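Local coordinates for protein Pre-mRNA-splicing factor SAD1 (Saccharomyces cerevisiae, PDB 4MSX) that is a catalytically inactive relative of the ubiquitin-specific proteases that promotes assembly of newly made U4 snRNA into the U4/U6 snRNP and is required for pre-mRNA splicing, at residues R381-R393 / G434-D446. Numbering follows the deposited sequence.
Sequences RFDRNSDHPVKNR and GDEKSHWITQLYD
D435, at the start of 434-446, presents its carboxylate to the turn at V390, and both oxygens bind backbone N-H groups. OD2 accepts from V390 N at 2.7 Å and OD1 from K391 N at 2.8 Å, each bond fairly straight and each on a syn lone pair, so the carboxylate faces two successive amides as a two-pronged acceptor. Its CG lies anti to the backbone N (chi1 -153°), which carries the group across to the loop. CD of P389 packs on OD2, while CB of H388 lies beside OD1. V390, buried, follows directly on P389 and begins a type I turn that ends at R393. CB and both methyls of V390 lie against the backbone O of E436, and CG2 reaches S438 OG at 3.7 Å. OE1 of E436 rests on CA of K391. In one of two conformers of R393, its NH1 forms a long salt bridge of 3.5 Å with E436 OE1, which approaches at the guanidinium edge; water 2 links the same two atoms, NH1 also donates to V390 O, and NE pairs with E472. Farther along, where strand 438-446 begins, CE2 of F382 meets CH2 of W440 edge to edge at 3.7 Å, and S438 OG is bonded to H419. The contact thus joins the loop between strands 374-379 and 397-399 to the lead-in of 438-446 within the USP-like domain, away from the zinc site. Two amides on one carboxylate probably favour an ionised D435, and the arginine may help stabilise a charged E436; the paired bonds to V390 N and K391 N tie the start of the turn to D435.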
ATOM      1  N   ARG A 381       5.535 -19.576  -5.699  1.00 26.22           N
ATOM      2  CA  ARG A 381       4.357 -20.441  -5.891  1.00 29.06           C
ATOM      3  C   ARG A 381       4.032 -20.777  -7.353  1.00 32.91           C
ATOM      4  O   ARG A 381       3.555 -21.890  -7.657  1.00 30.21           O
ATOM      5  CB  ARG A 381       3.133 -19.726  -5.328  1.00 29.95           C
ATOM      6  CG  ARG A 381       3.259 -19.348  -3.822  1.00 35.73           C
ATOM      7  CD  ARG A 381       3.092 -20.601  -2.924  1.00 23.04           C
ATOM      8  NE  ARG A 381       3.298 -20.290  -1.495  1.00 29.33           N
ATOM      9  CZ  ARG A 381       3.293 -21.221  -0.539  1.00 34.38           C
ATOM     10  NH1 ARG A 381       3.135 -22.529  -0.853  1.00 25.76           N
ATOM     11  NH2 ARG A 381       3.465 -20.852   0.709  1.00 26.65           N
ATOM     12  N   PHE A 382       4.222 -19.801  -8.236  1.00 28.52           N
ATOM     13  CA  PHE A 382       3.673 -19.891  -9.603  1.00 30.11           C
ATOM     14  C   PHE A 382       4.645 -20.232 -10.684  1.00 38.16           C
ATOM     15  O   PHE A 382       5.631 -19.546 -10.897  1.00 36.62           O
ATOM     16  CB  PHE A 382       3.106 -18.535 -10.020  1.00 31.47           C
ATOM     17  CG  PHE A 382       1.955 -18.101  -9.187  1.00 38.43           C
ATOM     18  CD1 PHE A 382       0.884 -18.945  -8.990  1.00 33.84           C
ATOM     19  CD2 PHE A 382       1.948 -16.850  -8.574  1.00 50.81           C
ATOM     20  CE1 PHE A 382      -0.194 -18.582  -8.205  1.00 30.88           C
ATOM     21  CE2 PHE A 382       0.872 -16.459  -7.789  1.00 53.68           C
ATOM     22  CZ  PHE A 382      -0.196 -17.337  -7.587  1.00 56.57           C
ATOM     23  N   ASP A 383       4.285 -21.232 -11.464  1.00 51.02           N
ATOM     24  CA  ASP A 383       5.016 -21.490 -12.690  0.68 54.41           C
ATOM     25  C   ASP A 383       4.151 -20.876 -13.820  1.00 56.99           C
ATOM     26  O   ASP A 383       3.241 -21.519 -14.344  1.00 54.48           O
ATOM     27  CB  ASP A 383       5.297 -23.008 -12.821  0.68 52.36           C
ATOM     28  CG  ASP A 383       5.879 -23.397 -14.184  0.68 55.52           C
ATOM     29  OD1 ASP A 383       6.352 -22.516 -14.947  0.68 54.63           O
ATOM     30  OD2 ASP A 383       5.871 -24.608 -14.464  0.68 66.85           O
ATOM     31  N   ARG A 384       4.432 -19.599 -14.157  1.00 47.85           N
ATOM     32  CA  ARG A 384       3.600 -18.849 -15.112  0.53 57.25           C
ATOM     33  C   ARG A 384       3.753 -19.329 -16.545  1.00 60.89           C
ATOM     34  O   ARG A 384       2.871 -19.090 -17.376  1.00 58.85           O
ATOM     35  CB  ARG A 384       3.927 -17.359 -15.087  0.53 58.45           C
ATOM     36  CG  ARG A 384       3.828 -16.754 -13.736  0.53 56.25           C
ATOM     37  CD  ARG A 384       2.403 -16.512 -13.303  0.53 52.09           C
ATOM     38  NE  ARG A 384       2.329 -15.230 -12.612  0.53 50.46           N
ATOM     39  CZ  ARG A 384       1.251 -14.759 -11.995  0.53 52.64           C
ATOM     40  NH1 ARG A 384       0.124 -15.473 -11.981  0.53 51.52           N
ATOM     41  NH2 ARG A 384       1.302 -13.551 -11.429  0.53 32.02           N
ATOM     42  N   ASN A 385       4.884 -19.987 -16.837  1.00 55.17           N
ATOM     43  CA  ASN A 385       5.090 -20.606 -18.149  1.00 66.96           C
ATOM     44  C   ASN A 385       4.739 -22.091 -18.180  1.00 55.11           C
ATOM     45  O   ASN A 385       5.503 -22.904 -18.681  1.00 63.02           O
ATOM     46  CB  ASN A 385       6.522 -20.404 -18.629  1.00 51.98           C
ATOM     47  CG  ASN A 385       6.804 -18.976 -18.984  1.00 62.90           C
ATOM     48  OD1 ASN A 385       5.968 -18.272 -19.588  1.00 61.93           O
ATOM     49  ND2 ASN A 385       7.976 -18.514 -18.593  1.00 65.66           N
ATOM     50  N   SER A 386       3.603 -22.433 -17.596  1.00 52.62           N
ATOM     51  CA  SER A 386       2.975 -23.705 -17.839  1.00 49.24           C
ATOM     52  C   SER A 386       1.478 -23.475 -17.789  1.00 56.79           C
ATOM     53  O   SER A 386       1.005 -22.388 -17.436  1.00 53.80           O
ATOM     54  CB  SER A 386       3.426 -24.745 -16.818  1.00 60.15           C
ATOM     55  OG  SER A 386       3.632 -24.132 -15.543  1.00 80.92           O
ATOM     56  N   ASP A 387       0.724 -24.481 -18.198  1.00 48.38           N
ATOM     57  CA  ASP A 387      -0.722 -24.349 -18.261  1.00 65.13           C
ATOM     58  C   ASP A 387      -1.336 -24.210 -16.856  1.00 61.44           C
ATOM     59  O   ASP A 387      -0.811 -24.800 -15.886  1.00 54.70           O
ATOM     60  CB  ASP A 387      -1.307 -25.568 -18.977  1.00 70.78           C
ATOM     61  CG  ASP A 387      -2.814 -25.566 -18.962  1.00 94.78           C
ATOM     62  OD1 ASP A 387      -3.404 -24.689 -19.645  1.00 83.49           O
ATOM     63  OD2 ASP A 387      -3.399 -26.431 -18.255  1.00 97.34           O
ATOM     64  N   HIS A 388      -2.432 -23.436 -16.778  1.00 48.32           N
ATOM     65  CA  HIS A 388      -3.169 -23.146 -15.528  1.00 46.30           C
ATOM     66  C   HIS A 388      -2.238 -22.920 -14.344  1.00 42.41           C
ATOM     67  O   HIS A 388      -2.277 -23.685 -13.347  1.00 39.24           O
ATOM     68  CB  HIS A 388      -4.120 -24.284 -15.127  1.00 50.31           C
ATOM     69  CG  HIS A 388      -5.227 -24.524 -16.097  1.00 68.86           C
ATOM     70  ND1 HIS A 388      -5.725 -23.536 -16.917  1.00 75.05           N
ATOM     71  CD2 HIS A 388      -5.932 -25.645 -16.379  1.00 81.40           C
ATOM     72  CE1 HIS A 388      -6.693 -24.038 -17.663  1.00 78.39           C
ATOM     73  NE2 HIS A 388      -6.839 -25.315 -17.355  1.00 87.60           N
ATOM     74  N   PRO A 389      -1.424 -21.865 -14.419  1.00 41.93           N
ATOM     75  CA  PRO A 389      -0.429 -21.573 -13.357  1.00 39.76           C
ATOM     76  C   PRO A 389      -1.013 -21.466 -11.932  1.00 32.55           C
ATOM     77  O   PRO A 389      -0.344 -21.847 -10.937  1.00 35.76           O
ATOM     78  CB  PRO A 389       0.141 -20.198 -13.752  1.00 47.47           C
ATOM     79  CG  PRO A 389      -0.475 -19.820 -15.065  1.00 47.98           C
ATOM     80  CD  PRO A 389      -1.577 -20.776 -15.403  1.00 47.11           C
ATOM     81  N   VAL A 390      -2.209 -20.899 -11.791  1.00 35.99           N
ATOM     82  CA  VAL A 390      -2.770 -20.744 -10.457  1.00 34.41           C
ATOM     83  C   VAL A 390      -3.183 -22.092  -9.918  1.00 35.78           C
ATOM     84  O   VAL A 390      -2.717 -22.528  -8.855  1.00 33.49           O
ATOM     85  CB  VAL A 390      -3.946 -19.730 -10.431  1.00 41.01           C
ATOM     86  CG1 VAL A 390      -4.477 -19.532  -9.004  1.00 37.24           C
ATOM     87  CG2 VAL A 390      -3.481 -18.385 -10.995  1.00 43.19           C
ATOM     88  N   LYS A 391      -4.021 -22.805 -10.661  1.00 37.87           N
ATOM     89  CA  LYS A 391      -4.443 -24.139 -10.203  1.00 35.36           C
ATOM     90  C   LYS A 391      -3.274 -25.079  -9.898  1.00 30.29           C
ATOM     91  O   LYS A 391      -3.318 -25.865  -8.950  1.00 34.72           O
ATOM     92  CB  LYS A 391      -5.302 -24.814 -11.287  1.00 45.33           C
ATOM     93  CG  LYS A 391      -5.907 -26.114 -10.835  1.00 44.86           C
ATOM     94  CD  LYS A 391      -6.987 -26.560 -11.855  1.00 63.73           C
ATOM     95  CE  LYS A 391      -7.857 -27.701 -11.306  1.00 74.36           C
ATOM     96  NZ  LYS A 391      -9.068 -27.989 -12.164  1.00 76.61           N
ATOM     97  N   ASN A 392      -2.239 -25.033 -10.747  1.00 29.02           N
ATOM     98  CA  ASN A 392      -1.092 -25.922 -10.607  1.00 34.66           C
ATOM     99  C   ASN A 392       0.049 -25.367  -9.740  1.00 36.96           C
ATOM    100  O   ASN A 392       1.180 -25.855  -9.807  1.00 29.08           O
ATOM    101  CB  ASN A 392      -0.578 -26.262 -12.008  1.00 35.47           C
ATOM    102  CG  ASN A 392      -1.573 -27.139 -12.747  1.00 39.47           C
ATOM    103  OD1 ASN A 392      -2.097 -28.070 -12.150  1.00 40.94           O
ATOM    104  ND2 ASN A 392      -1.932 -26.758 -13.962  1.00 39.54           N
ATOM    105  N   ARG A 393      -0.259 -24.360  -8.929  1.00 31.78           N
ATOM    106  CA  ARG A 393       0.770 -23.682  -8.126  0.87 31.74           C
ATOM    107  C   ARG A 393       1.350 -24.597  -7.033  1.00 34.55           C
ATOM    108  O   ARG A 393       0.746 -25.606  -6.632  1.00 30.34           O
ATOM    109  CB  ARG A 393       0.179 -22.433  -7.440  0.87 31.58           C
ATOM    110  CG  ARG A 393      -0.731 -22.781  -6.273  0.87 32.67           C
ATOM    111  CD  ARG A 393      -1.573 -21.540  -5.810  0.87 31.28           C
ATOM    112  NE  ARG A 393      -2.471 -21.889  -4.711  0.87 30.40           N
ATOM    113  CZ  ARG A 393      -3.631 -22.526  -4.878  0.87 37.98           C
ATOM    114  NH1 ARG A 393      -4.066 -22.868  -6.108  0.87 36.29           N
ATOM    115  NH2 ARG A 393      -4.367 -22.795  -3.823  0.87 39.65           N
ATOM    116  N   GLY A 434     -10.840 -22.684 -17.811  1.00 65.77           N
ATOM    117  CA  GLY A 434      -9.706 -21.787 -17.625  1.00 67.52           C
ATOM    118  C   GLY A 434      -9.193 -21.854 -16.169  1.00 63.77           C
ATOM    119  O   GLY A 434      -9.628 -22.714 -15.393  1.00 54.14           O
ATOM    120  N   ASP A 435      -8.282 -20.956 -15.794  1.00 57.30           N
ATOM    121  CA  ASP A 435      -7.545 -21.111 -14.519  1.00 46.36           C
ATOM    122  C   ASP A 435      -8.354 -20.702 -13.290  1.00 46.20           C
ATOM    123  O   ASP A 435      -9.354 -20.002 -13.400  1.00 73.88           O
ATOM    124  CB  ASP A 435      -6.252 -20.290 -14.572  1.00 49.90           C
ATOM    125  CG  ASP A 435      -5.149 -20.851 -13.657  1.00 46.61           C
ATOM    126  OD1 ASP A 435      -5.409 -21.810 -12.874  1.00 36.79           O
ATOM    127  OD2 ASP A 435      -4.024 -20.317 -13.731  1.00 42.03           O
ATOM    128  N   GLU A 436      -7.899 -21.112 -12.112  1.00 48.01           N
ATOM    129  CA  GLU A 436      -8.423 -20.519 -10.876  1.00 39.87           C
ATOM    130  C   GLU A 436      -7.964 -19.035 -10.796  1.00 36.51           C
ATOM    131  O   GLU A 436      -6.999 -18.644 -11.470  1.00 37.62           O
ATOM    132  CB  GLU A 436      -7.983 -21.323  -9.666  1.00 48.10           C
ATOM    133  CG  GLU A 436      -8.669 -22.683  -9.587  1.00 56.62           C
ATOM    134  CD  GLU A 436      -8.182 -23.539  -8.416  1.00 65.21           C
ATOM    135  OE1 GLU A 436      -6.997 -23.418  -8.029  1.00 56.02           O
ATOM    136  OE2 GLU A 436      -8.985 -24.328  -7.877  1.00 61.87           O
ATOM    137  N   LYS A 437      -8.688 -18.226 -10.031  1.00 41.42           N
ATOM    138  CA  LYS A 437      -8.360 -16.807  -9.895  1.00 38.80           C
ATOM    139  C   LYS A 437      -7.686 -16.522  -8.539  1.00 37.47           C
ATOM    140  O   LYS A 437      -8.110 -17.020  -7.492  1.00 36.71           O
ATOM    141  CB  LYS A 437      -9.590 -15.921  -9.993  1.00 44.97           C
ATOM    142  CG  LYS A 437      -9.193 -14.484 -10.327  1.00 70.56           C
ATOM    143  CD  LYS A 437     -10.199 -13.430  -9.887  1.00 90.06           C
ATOM    144  CE  LYS A 437      -9.560 -12.047  -9.951  1.00 85.49           C
ATOM    145  NZ  LYS A 437      -8.971 -11.796 -11.311  1.00 66.64           N
ATOM    146  N   SER A 438      -6.643 -15.706  -8.576  1.00 33.76           N
ATOM    147  CA  SER A 438      -5.915 -15.338  -7.320  1.00 32.60           C
ATOM    148  C   SER A 438      -6.593 -14.173  -6.602  1.00 37.68           C
ATOM    149  O   SER A 438      -7.007 -13.198  -7.250  1.00 37.69           O
ATOM    150  CB  SER A 438      -4.507 -14.914  -7.692  1.00 36.57           C
ATOM    151  OG  SER A 438      -3.734 -16.012  -8.199  1.00 31.44           O
ATOM    152  N   HIS A 439      -6.679 -14.241  -5.274  1.00 35.16           N
ATOM    153  CA  HIS A 439      -7.108 -13.122  -4.449  1.00 33.13           C
ATOM    154  C   HIS A 439      -5.989 -12.935  -3.402  1.00 34.37           C
ATOM    155  O   HIS A 439      -5.384 -13.926  -2.948  1.00 32.11           O
ATOM    156  CB  HIS A 439      -8.438 -13.452  -3.785  1.00 33.76           C
ATOM    157  CG  HIS A 439      -8.896 -12.465  -2.744  1.00 41.20           C
ATOM    158  ND1 HIS A 439      -8.920 -11.092  -2.950  1.00 43.99           N
ATOM    159  CD2 HIS A 439      -9.372 -12.664  -1.487  1.00 37.18           C
ATOM    160  CE1 HIS A 439      -9.366 -10.494  -1.856  1.00 44.06           C
ATOM    161  NE2 HIS A 439      -9.651 -11.423  -0.954  1.00 41.69           N
ATOM    162  N   TRP A 440      -5.734 -11.692  -3.011  1.00 27.95           N
ATOM    163  CA  TRP A 440      -4.553 -11.395  -2.156  1.00 28.10           C
ATOM    164  C   TRP A 440      -5.044 -10.717  -0.894  1.00 32.01           C
ATOM    165  O   TRP A 440      -5.858  -9.779  -0.953  1.00 29.84           O
ATOM    166  CB  TRP A 440      -3.581 -10.465  -2.932  1.00 27.25           C
ATOM    167  CG  TRP A 440      -3.117 -11.081  -4.232  1.00 26.81           C
ATOM    168  CD1 TRP A 440      -3.533 -10.790  -5.524  1.00 24.51           C
ATOM    169  CD2 TRP A 440      -2.138 -12.117  -4.339  1.00 22.07           C
ATOM    170  NE1 TRP A 440      -2.851 -11.605  -6.412  1.00 26.47           N
ATOM    171  CE2 TRP A 440      -2.012 -12.444  -5.701  1.00 25.06           C
ATOM    172  CE3 TRP A 440      -1.366 -12.806  -3.385  1.00 24.49           C
ATOM    173  CZ2 TRP A 440      -1.132 -13.420  -6.156  1.00 28.30           C
ATOM    174  CZ3 TRP A 440      -0.476 -13.768  -3.821  1.00 27.64           C
ATOM    175  CH2 TRP A 440      -0.367 -14.082  -5.207  1.00 28.81           C
ATOM    176  N   ILE A 441      -4.554 -11.169   0.250  1.00 25.16           N
ATOM    177  CA  ILE A 441      -4.923 -10.480   1.484  0.51 30.44           C
ATOM    178  C   ILE A 441      -3.656 -10.208   2.279  1.00 25.58           C
ATOM    179  O   ILE A 441      -2.610 -10.821   2.057  1.00 29.49           O
ATOM    180  CB  ILE A 441      -5.918 -11.285   2.309  0.51 32.20           C
ATOM    181  CG1 ILE A 441      -5.254 -12.560   2.803  0.51 28.59           C
ATOM    182  CG2 ILE A 441      -7.198 -11.632   1.459  0.51 36.04           C
ATOM    183  CD1 ILE A 441      -6.166 -13.401   3.678  0.51 38.01           C
ATOM    184  N   THR A 442      -3.737  -9.223   3.164  1.00 22.10           N
ATOM    185  CA  THR A 442      -2.497  -8.690   3.771  1.00 24.67           C
ATOM    186  C   THR A 442      -2.653  -8.747   5.265  1.00 29.61           C
ATOM    187  O   THR A 442      -3.654  -8.277   5.797  1.00 31.82           O
ATOM    188  CB  THR A 442      -2.269  -7.221   3.321  1.00 34.13           C
ATOM    189  OG1 THR A 442      -2.323  -7.187   1.893  1.00 36.50           O
ATOM    190  CG2 THR A 442      -0.887  -6.640   3.808  1.00 24.90           C
ATOM    191  N   GLN A 443      -1.655  -9.320   5.950  1.00 24.81           N
ATOM    192  CA  GLN A 443      -1.662  -9.346   7.404  1.00 25.28           C
ATOM    193  C   GLN A 443      -0.532  -8.467   7.884  1.00 29.00           C
ATOM    194  O   GLN A 443       0.597  -8.578   7.372  1.00 28.62           O
ATOM    195  CB  GLN A 443      -1.390 -10.787   7.894  1.00 26.77           C
ATOM    196  CG  GLN A 443      -2.492 -11.711   7.399  1.00 31.00           C
ATOM    197  CD  GLN A 443      -2.200 -13.197   7.620  1.00 30.75           C
ATOM    198  OE1 GLN A 443      -1.032 -13.625   7.709  1.00 31.40           O
ATOM    199  NE2 GLN A 443      -3.277 -14.001   7.659  1.00 34.79           N
ATOM    200  N   LEU A 444      -0.811  -7.607   8.860  1.00 25.96           N
ATOM    201  CA  LEU A 444       0.197  -6.648   9.287  1.00 24.28           C
ATOM    202  C   LEU A 444       0.329  -6.646  10.787  1.00 29.80           C
ATOM    203  O   LEU A 444      -0.672  -6.699  11.493  1.00 28.03           O
ATOM    204  CB  LEU A 444      -0.239  -5.195   8.908  1.00 27.57           C
ATOM    205  CG  LEU A 444      -0.403  -5.025   7.376  1.00 28.16           C
ATOM    206  CD1 LEU A 444      -0.992  -3.619   7.052  1.00 25.87           C
ATOM    207  CD2 LEU A 444       0.951  -5.181   6.686  1.00 26.08           C
ATOM    208  N   TYR A 445       1.550  -6.441  11.248  1.00 26.58           N
ATOM    209  CA  TYR A 445       1.831  -6.554  12.694  1.00 30.63           C
ATOM    210  C   TYR A 445       1.878  -5.187  13.313  1.00 28.77           C
ATOM    211  O   TYR A 445       2.549  -4.301  12.792  1.00 27.83           O
ATOM    212  CB  TYR A 445       3.177  -7.235  12.934  1.00 31.87           C
ATOM    213  CG  TYR A 445       3.408  -7.516  14.444  1.00 36.93           C
ATOM    214  CD1 TYR A 445       2.587  -8.400  15.136  1.00 35.82           C
ATOM    215  CD2 TYR A 445       4.425  -6.888  15.137  1.00 36.92           C
ATOM    216  CE1 TYR A 445       2.794  -8.668  16.519  1.00 41.96           C
ATOM    217  CE2 TYR A 445       4.647  -7.161  16.528  1.00 44.89           C
ATOM    218  CZ  TYR A 445       3.816  -8.052  17.178  1.00 38.10           C
ATOM    219  OH  TYR A 445       3.996  -8.308  18.508  1.00 50.04           O
ATOM    220  N   ASP A 446       1.172  -5.022  14.428  1.00 30.70           N
ATOM    221  CA  ASP A 446       1.260  -3.786  15.210  1.00 30.81           C
ATOM    222  C   ASP A 446       2.063  -4.039  16.502  1.00 38.40           C
ATOM    223  O   ASP A 446       1.586  -4.735  17.374  1.00 35.11           O
ATOM    224  CB  ASP A 446      -0.127  -3.294  15.613  1.00 29.23           C
ATOM    225  CG  ASP A 446      -0.060  -2.148  16.679  1.00 36.09           C
ATOM    226  OD1 ASP A 446       0.956  -1.426  16.770  1.00 35.32           O
ATOM    227  OD2 ASP A 446      -1.051  -1.992  17.412  1.00 40.66           O
TER
HETATM  228  O   HOH W   1      -2.146 -14.611  -9.963  1.00 46.95           O
HETATM  229  O   HOH W   2      -6.706 -24.361  -5.457  1.00 57.66           O